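Local coordinates for uncharacterized protein (Pyrococcus abyssi, PDB 5IFF), which acts as the restriction DNA glycosylase R.PabI, a tetramer that binds double-stranded DNA and probably removes adenine bases from its recognition sequence, at residues V13-I18 with N179-Y184; V27-N32 with L51-I56; D98-Y103 with A197-S202. The protein carries 2 engineered substitutions. All coordinates share one frame; numbering follows the deposited sequence.

Interaction 1: V13-I18 with N179-Y184; sequences VVRLPI and NEVVKY
Ile-18, just past strand 11-17, and Val-182 pack tightly on the buried side of this antiparallel strand pair. Their side chains cross at about a right angle, with Ile-18 CG1 3.4 Å from Val-182 CG1 and Ile-18 CD1 3.5 Å from Val-182 CG2, closer than carbon pairs usually come. Val-182 has its CG2 wedged between its backbone N and carbonyl carbon, and from there the methyl reaches Ile-18 CD1. Leu-16 and Val-182 are a hydrogen-bonded pair, Leu-16 N giving a 2.9 Å bond to Val-182 O; a similar pair joins Val-14 and Tyr-184. Val-14, Leu-16, Val-182 and Tyr-184 share one face, turned toward strands 54-59 and 154-163. The other face, carrying Arg-15, Pro-17, Val-181 and Lys-183, is more open to solvent. It has one tight spot, Lys-183 CG against Val-13 CG1 at 3.3 Å. Lys-183 CD lies over one face of the Arg-15 guanidinium, 3.4 Å from NH2. The two basic chains run side by side, leaving Arg-15 NH2 and Lys-183 NZ 4.2 Å apart. Glu-8 forms a salt bridge with Arg-15 NH1 and so probably offsets some repulsion; the Lys-183 methylene, not its ammonium, meets the guanidinium.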
loop_
_atom_site.group_PDB
_atom_site.type_symbol
_atom_site.label_atom_id
_atom_site.label_comp_id
_atom_site.label_asym_id
_atom_site.label_seq_id
_atom_site.Cartn_x
_atom_site.Cartn_y
_atom_site.Cartn_z
ATOM N N VAL A 13 15.594 25.199 14.290
ATOM C CA VAL A 13 14.133 25.303 14.202
ATOM C C VAL A 13 13.588 24.135 13.369
ATOM O O VAL A 13 14.258 23.682 12.409
ATOM C CB VAL A 13 13.744 26.652 13.580
ATOM C CG1 VAL A 13 12.233 26.700 13.333
ATOM C CG2 VAL A 13 14.186 27.826 14.490
ATOM N N VAL A 14 12.457 23.568 13.773
ATOM C CA VAL A 14 11.824 22.515 12.960
ATOM C C VAL A 14 10.420 22.923 12.598
ATOM O O VAL A 14 9.653 23.408 13.465
ATOM C CB VAL A 14 11.802 21.179 13.683
ATOM C CG1 VAL A 14 11.246 20.069 12.752
ATOM C CG2 VAL A 14 13.220 20.793 14.048
ATOM N N ARG A 15 10.070 22.774 11.328
ATOM C CA ARG A 15 8.680 23.059 10.954
ATOM C C ARG A 15 7.942 21.720 10.759
ATOM O O ARG A 15 8.450 20.792 10.085
ATOM C CB ARG A 15 8.632 23.943 9.716
ATOM C CG ARG A 15 9.150 25.346 9.998
ATOM C CD ARG A 15 9.059 26.261 8.811
ATOM N NE ARG A 15 9.189 27.687 9.167
ATOM C CZ ARG A 15 10.323 28.278 9.513
ATOM N NH1 ARG A 15 11.455 27.584 9.555
ATOM N NH2 ARG A 15 10.333 29.571 9.808
ATOM N N LEU A 16 6.782 21.624 11.414
ATOM C CA LEU A 16 6.031 20.388 11.563
ATOM C C LEU A 16 4.604 20.551 11.111
ATOM O O LEU A 16 3.937 21.543 11.465
ATOM C CB LEU A 16 6.051 19.934 13.029
ATOM C CG LEU A 16 7.439 19.608 13.601
ATOM C CD1 LEU A 16 7.302 19.408 15.063
ATOM C CD2 LEU A 16 7.967 18.327 12.981
ATOM N N PRO A 17 4.118 19.580 10.328
ATOM C CA PRO A 17 2.713 19.537 9.924
ATOM C C PRO A 17 1.838 19.216 11.110
ATOM O O PRO A 17 2.171 18.391 11.982
ATOM C CB PRO A 17 2.666 18.399 8.910
ATOM C CG PRO A 17 3.754 17.469 9.378
ATOM C CD PRO A 17 4.851 18.365 9.916
ATOM N N ILE A 18 0.712 19.896 11.145
ATOM C CA ILE A 18 -0.244 19.752 12.222
ATOM C C ILE A 18 -1.524 19.016 11.782
ATOM O O ILE A 18 -2.389 18.698 12.617
ATOM C CB ILE A 18 -0.592 21.179 12.762
ATOM C CG1 ILE A 18 0.667 21.777 13.313
ATOM C CG2 ILE A 18 -1.505 21.153 13.920
ATOM C CD1 ILE A 18 1.241 20.895 14.359
ATOM N N ASN A 179 -3.318 22.162 5.612
ATOM C CA ASN A 179 -1.878 21.875 5.508
ATOM C C ASN A 179 -1.016 22.796 6.392
ATOM O O ASN A 179 0.121 23.134 6.051
ATOM C CB ASN A 179 -1.422 21.976 4.052
ATOM C CG ASN A 179 -2.216 21.067 3.129
ATOM O OD1 ASN A 179 -2.508 19.921 3.474
ATOM N ND2 ASN A 179 -2.579 21.577 1.954
ATOM N N GLU A 180 -1.566 23.195 7.527
ATOM C CA GLU A 180 -0.832 24.075 8.433
ATOM C C GLU A 180 0.489 23.458 8.866
ATOM O O GLU A 180 0.552 22.288 9.238
ATOM C CB GLU A 180 -1.678 24.407 9.661
ATOM C CG GLU A 180 -0.894 25.160 10.745
ATOM C CD GLU A 180 -1.525 26.489 11.113
ATOM O OE1 GLU A 180 -2.696 26.682 10.752
ATOM O OE2 GLU A 180 -0.824 27.323 11.748
ATOM N N VAL A 181 1.536 24.278 8.853
ATOM C CA VAL A 181 2.823 23.921 9.380
ATOM C C VAL A 181 3.218 24.882 10.540
ATOM O O VAL A 181 3.077 26.091 10.395
ATOM C CB VAL A 181 3.844 23.973 8.250
ATOM C CG1 VAL A 181 5.213 23.977 8.797
ATOM C CG2 VAL A 181 3.596 22.780 7.256
ATOM N N VAL A 182 3.649 24.349 11.691
ATOM C CA VAL A 182 4.001 25.203 12.820
ATOM C C VAL A 182 5.494 25.153 13.041
ATOM O O VAL A 182 6.185 24.289 12.482
ATOM C CB VAL A 182 3.290 24.803 14.124
ATOM C CG1 VAL A 182 1.753 24.974 13.945
ATOM C CG2 VAL A 182 3.696 23.374 14.522
ATOM N N LYS A 183 5.980 26.086 13.851
ATOM C CA LYS A 183 7.414 26.287 14.031
ATOM C C LYS A 183 7.781 25.987 15.490
ATOM O O LYS A 183 7.106 26.446 16.423
ATOM C CB LYS A 183 7.782 27.723 13.628
ATOM C CG LYS A 183 9.245 28.044 13.867
ATOM C CD LYS A 183 9.702 29.330 13.158
ATOM C CE LYS A 183 9.431 30.582 13.972
ATOM N NZ LYS A 183 10.233 31.725 13.424
ATOM N N TYR A 184 8.839 25.208 15.681
ATOM C CA TYR A 184 9.274 24.788 16.997
ATOM C C TYR A 184 10.778 25.010 17.173
ATOM O O TYR A 184 11.589 24.443 16.415
ATOM C CB TYR A 184 8.942 23.295 17.192
ATOM C CG TYR A 184 9.482 22.729 18.478
ATOM C CD1 TYR A 184 9.027 23.193 19.705
ATOM C CD2 TYR A 184 10.437 21.717 18.465
ATOM C CE1 TYR A 184 9.545 22.689 20.901
ATOM C CE2 TYR A 184 10.947 21.198 19.659
ATOM C CZ TYR A 184 10.482 21.671 20.865
ATOM O OH TYR A 184 11.006 21.152 22.041
#

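Interaction 2: V27-N32 with L51-I56; sequences VKKIEN and LRDYYI
Arg-52 reaches Asn-32 through NH1, which gives a weak, bent hydrogen bond of 2.9 Å to Asn-32 OD1; the same NH1 is in a salt bridge with Glu-49. Asp-53 comes next and binds with both backbone and side chain. Its O accepts Ile-30 N at 2.7 Å, while its OD1 takes Asn-32 N at 2.8 Å from above the carboxylate plane. At Tyr-54 the chain becomes strand: Lys-29 CG lies over one face of the Tyr-54 ring, and the extended lysine chain crosses obliquely to bring CE 3.7 Å from Tyr-54 OH. Tyr-55 points to the other face of the sheet and forms a hydrogen-bonded pair with Lys-28, Lys-28 N to Tyr-55 O being 2.8 Å. Its ring receives a CH-pi contact from Ile-30 CD1, 4.0 Å from the Tyr-55 centroid and 24° off the normal. Ile-56 ends the segment opposite Val-27 as a non-hydrogen-bonded pair. Strand bonding thus gives way, toward Asn-32, to polar side-chain links: Asp-53 O, then its OD1, hold the chain beyond strand 25-29, and Lys-29, near both Asp-53 and Glu-31, may partly offset their charge.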
loop_
_atom_site.group_PDB
_atom_site.type_symbol
_atom_site.label_atom_id
_atom_site.label_comp_id
_atom_site.label_asym_id
_atom_site.label_seq_id
_atom_site.Cartn_x
_atom_site.Cartn_y
_atom_site.Cartn_z
ATOM N N VAL A 27 -0.785 14.731 15.741
ATOM C CA VAL A 27 -1.244 15.378 16.971
ATOM C C VAL A 27 -1.919 14.307 17.823
ATOM O O VAL A 27 -2.717 13.500 17.313
ATOM C CB VAL A 27 -2.208 16.554 16.634
ATOM C CG1 VAL A 27 -2.827 17.212 17.922
ATOM C CG2 VAL A 27 -1.444 17.615 15.855
ATOM N N LYS A 28 -1.570 14.246 19.101
ATOM C CA LYS A 28 -2.124 13.237 20.000
ATOM C C LYS A 28 -2.519 13.882 21.328
ATOM O O LYS A 28 -1.951 14.884 21.712
ATOM C CB LYS A 28 -1.102 12.131 20.231
ATOM C CG LYS A 28 -0.871 11.270 18.989
ATOM C CD LYS A 28 -0.066 10.059 19.319
ATOM C CE LYS A 28 -0.018 9.062 18.135
ATOM N NZ LYS A 28 1.173 8.163 18.313
ATOM N N LYS A 29 -3.470 13.272 22.024
ATOM C CA LYS A 29 -3.939 13.795 23.304
ATOM C C LYS A 29 -3.344 12.918 24.383
ATOM O O LYS A 29 -3.465 11.673 24.328
ATOM C CB LYS A 29 -5.469 13.807 23.369
ATOM C CG LYS A 29 -6.009 14.495 24.609
ATOM C CD LYS A 29 -7.537 14.529 24.597
ATOM C CE LYS A 29 -8.071 15.545 25.589
ATOM N NZ LYS A 29 -9.548 15.404 25.749
ATOM N N ILE A 30 -2.626 13.541 25.312
ATOM C CA ILE A 30 -2.060 12.834 26.455
ATOM C C ILE A 30 -2.563 13.523 27.707
ATOM O O ILE A 30 -1.991 14.523 28.148
ATOM C CB ILE A 30 -0.530 12.813 26.420
ATOM C CG1 ILE A 30 -0.052 12.421 25.027
ATOM C CG2 ILE A 30 0.034 11.881 27.522
ATOM C CD1 ILE A 30 1.501 12.612 24.795
ATOM N N GLU A 31 -3.645 12.992 28.263
ATOM C CA GLU A 31 -4.384 13.709 29.281
ATOM C C GLU A 31 -3.565 13.869 30.535
ATOM O O GLU A 31 -3.024 12.893 31.056
ATOM C CB GLU A 31 -5.701 12.994 29.603
ATOM C CG GLU A 31 -6.909 13.792 29.207
ATOM C CD GLU A 31 -8.191 13.030 29.459
ATOM O OE1 GLU A 31 -8.414 12.650 30.628
ATOM O OE2 GLU A 31 -8.952 12.798 28.492
ATOM N N ASN A 32 -3.488 15.112 31.005
ATOM C CA ASN A 32 -2.589 15.499 32.086
ATOM C C ASN A 32 -1.194 14.847 31.972
ATOM O O ASN A 32 -0.604 14.433 32.970
ATOM C CB ASN A 32 -3.257 15.172 33.414
ATOM C CG ASN A 32 -4.713 15.655 33.458
ATOM O OD1 ASN A 32 -5.002 16.839 33.244
ATOM N ND2 ASN A 32 -5.635 14.726 33.693
ATOM N N LEU A 51 -5.902 22.654 26.486
ATOM C CA LEU A 51 -4.817 22.782 25.485
ATOM C C LEU A 51 -3.556 22.004 25.866
ATOM O O LEU A 51 -2.833 21.501 24.998
ATOM C CB LEU A 51 -4.409 24.258 25.261
ATOM C CG LEU A 51 -3.486 24.504 24.039
ATOM C CD1 LEU A 51 -4.013 23.875 22.742
ATOM C CD2 LEU A 51 -3.280 26.013 23.876
ATOM N N ARG A 52 -3.254 21.967 27.162
ATOM C CA ARG A 52 -1.998 21.367 27.614
ATOM C C ARG A 52 -1.976 19.851 27.463
ATOM O O ARG A 52 -0.925 19.246 27.652
ATOM C CB ARG A 52 -1.728 21.724 29.085
ATOM C CG ARG A 52 -2.540 20.875 30.040
ATOM C CD ARG A 52 -2.052 20.902 31.478
ATOM N NE ARG A 52 -2.990 20.166 32.329
ATOM C CZ ARG A 52 -2.794 19.896 33.615
ATOM N NH1 ARG A 52 -3.712 19.216 34.291
ATOM N NH2 ARG A 52 -1.686 20.304 34.224
ATOM N N ASP A 53 -3.138 19.236 27.169
ATOM C CA ASP A 53 -3.202 17.813 26.891
ATOM C C ASP A 53 -2.829 17.433 25.425
ATOM O O ASP A 53 -2.789 16.239 25.070
ATOM C CB ASP A 53 -4.599 17.288 27.198
ATOM C CG ASP A 53 -4.951 17.393 28.679
ATOM O OD1 ASP A 53 -4.010 17.384 29.518
ATOM O OD2 ASP A 53 -6.151 17.488 28.977
ATOM N N TYR A 54 -2.612 18.424 24.567
ATOM C CA TYR A 54 -2.309 18.109 23.158
ATOM C C TYR A 54 -0.827 18.247 22.825
ATOM O O TYR A 54 -0.169 19.220 23.210
ATOM C CB TYR A 54 -3.103 18.979 22.209
ATOM C CG TYR A 54 -4.577 18.678 22.311
ATOM C CD1 TYR A 54 -5.129 17.620 21.604
ATOM C CD2 TYR A 54 -5.394 19.394 23.196
ATOM C CE1 TYR A 54 -6.487 17.305 21.723
ATOM C CE2 TYR A 54 -6.760 19.104 23.318
ATOM C CZ TYR A 54 -7.303 18.052 22.590
ATOM O OH TYR A 54 -8.651 17.726 22.716
ATOM N N TYR A 55 -0.322 17.250 22.093
ATOM C CA TYR A 55 1.095 17.205 21.722
ATOM C C TYR A 55 1.260 16.866 20.271
ATOM O O TYR A 55 0.429 16.158 19.671
ATOM C CB TYR A 55 1.858 16.143 22.528
ATOM C CG TYR A 55 1.834 16.361 24.027
ATOM C CD1 TYR A 55 0.662 16.180 24.753
ATOM C CD2 TYR A 55 2.994 16.731 24.701
ATOM C CE1 TYR A 55 0.632 16.375 26.139
ATOM C CE2 TYR A 55 2.970 16.923 26.083
ATOM C CZ TYR A 55 1.806 16.729 26.787
ATOM O OH TYR A 55 1.775 16.925 28.158
ATOM N N ILE A 56 2.388 17.273 19.730
ATOM C CA ILE A 56 2.780 16.681 18.445
ATOM C C ILE A 56 3.675 15.492 18.756
ATOM O O ILE A 56 4.745 15.681 19.357
ATOM C CB ILE A 56 3.583 17.655 17.545
ATOM C CG1 ILE A 56 2.740 18.861 17.149
ATOM C CG2 ILE A 56 4.026 16.910 16.275
ATOM C CD1 ILE A 56 3.600 19.986 16.658
#

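Interaction 3: D98-Y103 with A197-S202; sequences DDVKSY and AFIIAS
Tyr-103 packs against Ile-199, Ile-200 and Ser-202 at the end of helix 188-201. Its CA makes a CA-H...O contact of 3.2 Å with Ile-200 O. From there CB sits 3.5 Å from Ile-200 O and 3.7 Å from Ala-201 O, at the carbonyl end of that helix. The first torsion puts CG anti to the carbonyl carbon (chi1 -53°), where it meets Ser-202 CA and C. Further out, CD1 approaches Ser-202 C to 3.5 Å, and this carbon lies over one ring face, displaced toward the rim. Ile-199 O instead meets the ring edge in plane, 3.4 Å from Tyr-103 CE1, and has no hydrogen-bond partner in the model although it is buried. At the tip, OH hydrogen-bonds Lys-206 NZ, which also binds Val-100 O, so Lys-206 of helix 203-216 holds Val-100 and the Tyr-103 tip. Earlier in the segment, Val-100 CG2 touches Ile-199 CG2 at 3.8 Å and Ile-200 CG2 at 4.1 Å. The contact packs the connection between helices 87-99 and 104-107 onto the junction of helices 188-201 and 203-216, where Ser-202 is the N-cap. Strands 140-147 and 154-163 back helix 188-201, and Tyr-119 and Phe-121 of the second subunit pack alongside.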
loop_
_atom_site.group_PDB
_atom_site.type_symbol
_atom_site.label_atom_id
_atom_site.label_comp_id
_atom_site.label_asym_id
_atom_site.label_seq_id
_atom_site.Cartn_x
_atom_site.Cartn_y
_atom_site.Cartn_z
ATOM N N ASP A 98 29.570 5.196 26.614
ATOM C CA ASP A 98 30.548 4.233 27.129
ATOM C C ASP A 98 30.025 3.481 28.331
ATOM O O ASP A 98 30.362 2.320 28.544
ATOM C CB ASP A 98 31.863 4.928 27.527
ATOM C CG ASP A 98 32.682 5.353 26.319
ATOM O OD1 ASP A 98 32.451 4.762 25.234
ATOM O OD2 ASP A 98 33.548 6.255 26.449
ATOM N N ASP A 99 29.233 4.169 29.130
ATOM C CA ASP A 99 28.694 3.625 30.377
ATOM C C ASP A 99 27.448 2.722 30.161
ATOM O O ASP A 99 27.084 1.938 31.008
ATOM C CB ASP A 99 28.331 4.776 31.342
ATOM C CG ASP A 99 29.533 5.700 31.676
ATOM O OD1 ASP A 99 30.705 5.252 31.627
ATOM O OD2 ASP A 99 29.297 6.885 32.007
ATOM N N VAL A 100 26.777 2.866 29.035
ATOM C CA VAL A 100 25.545 2.096 28.787
ATOM C C VAL A 100 25.882 0.665 28.317
ATOM O O VAL A 100 26.544 0.518 27.267
ATOM C CB VAL A 100 24.689 2.809 27.735
ATOM C CG1 VAL A 100 23.453 1.955 27.334
ATOM C CG2 VAL A 100 24.241 4.179 28.279
ATOM N N LYS A 101 25.432 -0.364 29.054
ATOM C CA LYS A 101 25.690 -1.790 28.706
ATOM C C LYS A 101 24.390 -2.616 28.745
ATOM O O LYS A 101 24.402 -3.843 28.725
ATOM C CB LYS A 101 26.702 -2.422 29.664
ATOM C CG LYS A 101 28.058 -1.741 29.753
ATOM C CD LYS A 101 28.868 -1.933 28.486
ATOM C CE LYS A 101 30.194 -1.212 28.569
ATOM N NZ LYS A 101 30.853 -1.165 27.239
ATOM N N SER A 102 23.266 -1.928 28.845
ATOM C CA SER A 102 21.972 -2.605 28.860
ATOM C C SER A 102 20.955 -1.705 28.165
ATOM O O SER A 102 21.076 -0.483 28.220
ATOM C CB SER A 102 21.544 -2.909 30.291
ATOM O OG SER A 102 20.263 -3.481 30.270
ATOM N N TYR A 103 19.971 -2.306 27.504
ATOM C CA TYR A 103 19.123 -1.573 26.566
ATOM C C TYR A 103 17.667 -1.905 26.755
ATOM O O TYR A 103 17.338 -2.988 27.252
ATOM C CB TYR A 103 19.539 -1.894 25.120
ATOM C CG TYR A 103 21.028 -1.667 24.929
ATOM C CD1 TYR A 103 21.524 -0.393 24.692
ATOM C CD2 TYR A 103 21.932 -2.721 25.024
ATOM C CE1 TYR A 103 22.932 -0.168 24.558
ATOM C CE2 TYR A 103 23.292 -2.522 24.864
ATOM C CZ TYR A 103 23.783 -1.236 24.626
ATOM O OH TYR A 103 25.138 -1.004 24.497
ATOM N N ALA A 197 18.332 8.843 24.342
ATOM C CA ALA A 197 17.260 7.858 24.096
ATOM C C ALA A 197 17.712 6.772 23.094
ATOM O O ALA A 197 17.533 5.567 23.329
ATOM C CB ALA A 197 15.971 8.568 23.603
ATOM N N PHE A 198 18.293 7.173 21.969
ATOM C CA PHE A 198 18.709 6.204 21.004
ATOM C C PHE A 198 19.840 5.316 21.558
ATOM O O PHE A 198 19.908 4.105 21.259
ATOM C CB PHE A 198 19.146 6.915 19.700
ATOM C CG PHE A 198 17.998 7.243 18.791
ATOM C CD1 PHE A 198 17.280 6.205 18.175
ATOM C CD2 PHE A 198 17.604 8.567 18.559
ATOM C CE1 PHE A 198 16.198 6.481 17.294
ATOM C CE2 PHE A 198 16.514 8.859 17.703
ATOM C CZ PHE A 198 15.815 7.822 17.072
ATOM N N ILE A 199 20.716 5.926 22.358
ATOM C CA ILE A 199 21.823 5.217 22.967
ATOM C C ILE A 199 21.311 4.084 23.892
ATOM O O ILE A 199 21.899 2.999 23.890
ATOM C CB ILE A 199 22.735 6.200 23.736
ATOM C CG1 ILE A 199 23.618 6.940 22.732
ATOM C CG2 ILE A 199 23.614 5.483 24.760
ATOM C CD1 ILE A 199 24.345 8.122 23.374
ATOM N N ILE A 200 20.215 4.314 24.632
ATOM C CA ILE A 200 19.732 3.273 25.564
ATOM C C ILE A 200 18.665 2.348 24.916
ATOM O O ILE A 200 18.301 1.330 25.490
ATOM C CB ILE A 200 19.172 3.857 26.846
ATOM C CG1 ILE A 200 17.887 4.661 26.583
ATOM C CG2 ILE A 200 20.245 4.684 27.559
ATOM C CD1 ILE A 200 17.024 4.821 27.853
ATOM N N ALA A 201 18.242 2.670 23.696
ATOM C CA ALA A 201 17.212 1.863 23.013
ATOM C C ALA A 201 17.692 0.474 22.580
ATOM O O ALA A 201 16.973 -0.541 22.768
ATOM C CB ALA A 201 16.695 2.638 21.785
ATOM N N SER A 202 18.876 0.411 21.961
ATOM C CA SER A 202 19.474 -0.868 21.529
ATOM C C SER A 202 20.958 -0.685 21.294
ATOM O O SER A 202 21.398 0.449 21.000
ATOM C CB SER A 202 18.850 -1.390 20.246
ATOM O OG SER A 202 19.209 -0.587 19.118
#

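Overall arrangement
Interactions 1 and 2 lie in different sheets that touch: Ile-18 CD1 meets Ile-56 CD1 at 3.4 Å, and strand 11-17 is followed in the chain by strand 25-29. Both rest on antiparallel backbone bonding, but interaction 1 is mostly buried, with Arg-15 and Lys-183 on its more exposed face, whereas interaction 2 runs out to exposed polar side chains. Each comes within about 6 Å of the bound DNA at its nearest atom. Interaction 3 lies across the chain's centre, about 30 Å and 28 Å from the other two, centre to centre. It is a buried contact of a loop with a helix C-terminus, made by aliphatic side chains and a tyrosine against backbone carbonyls, and it alone adjoins the second subunit.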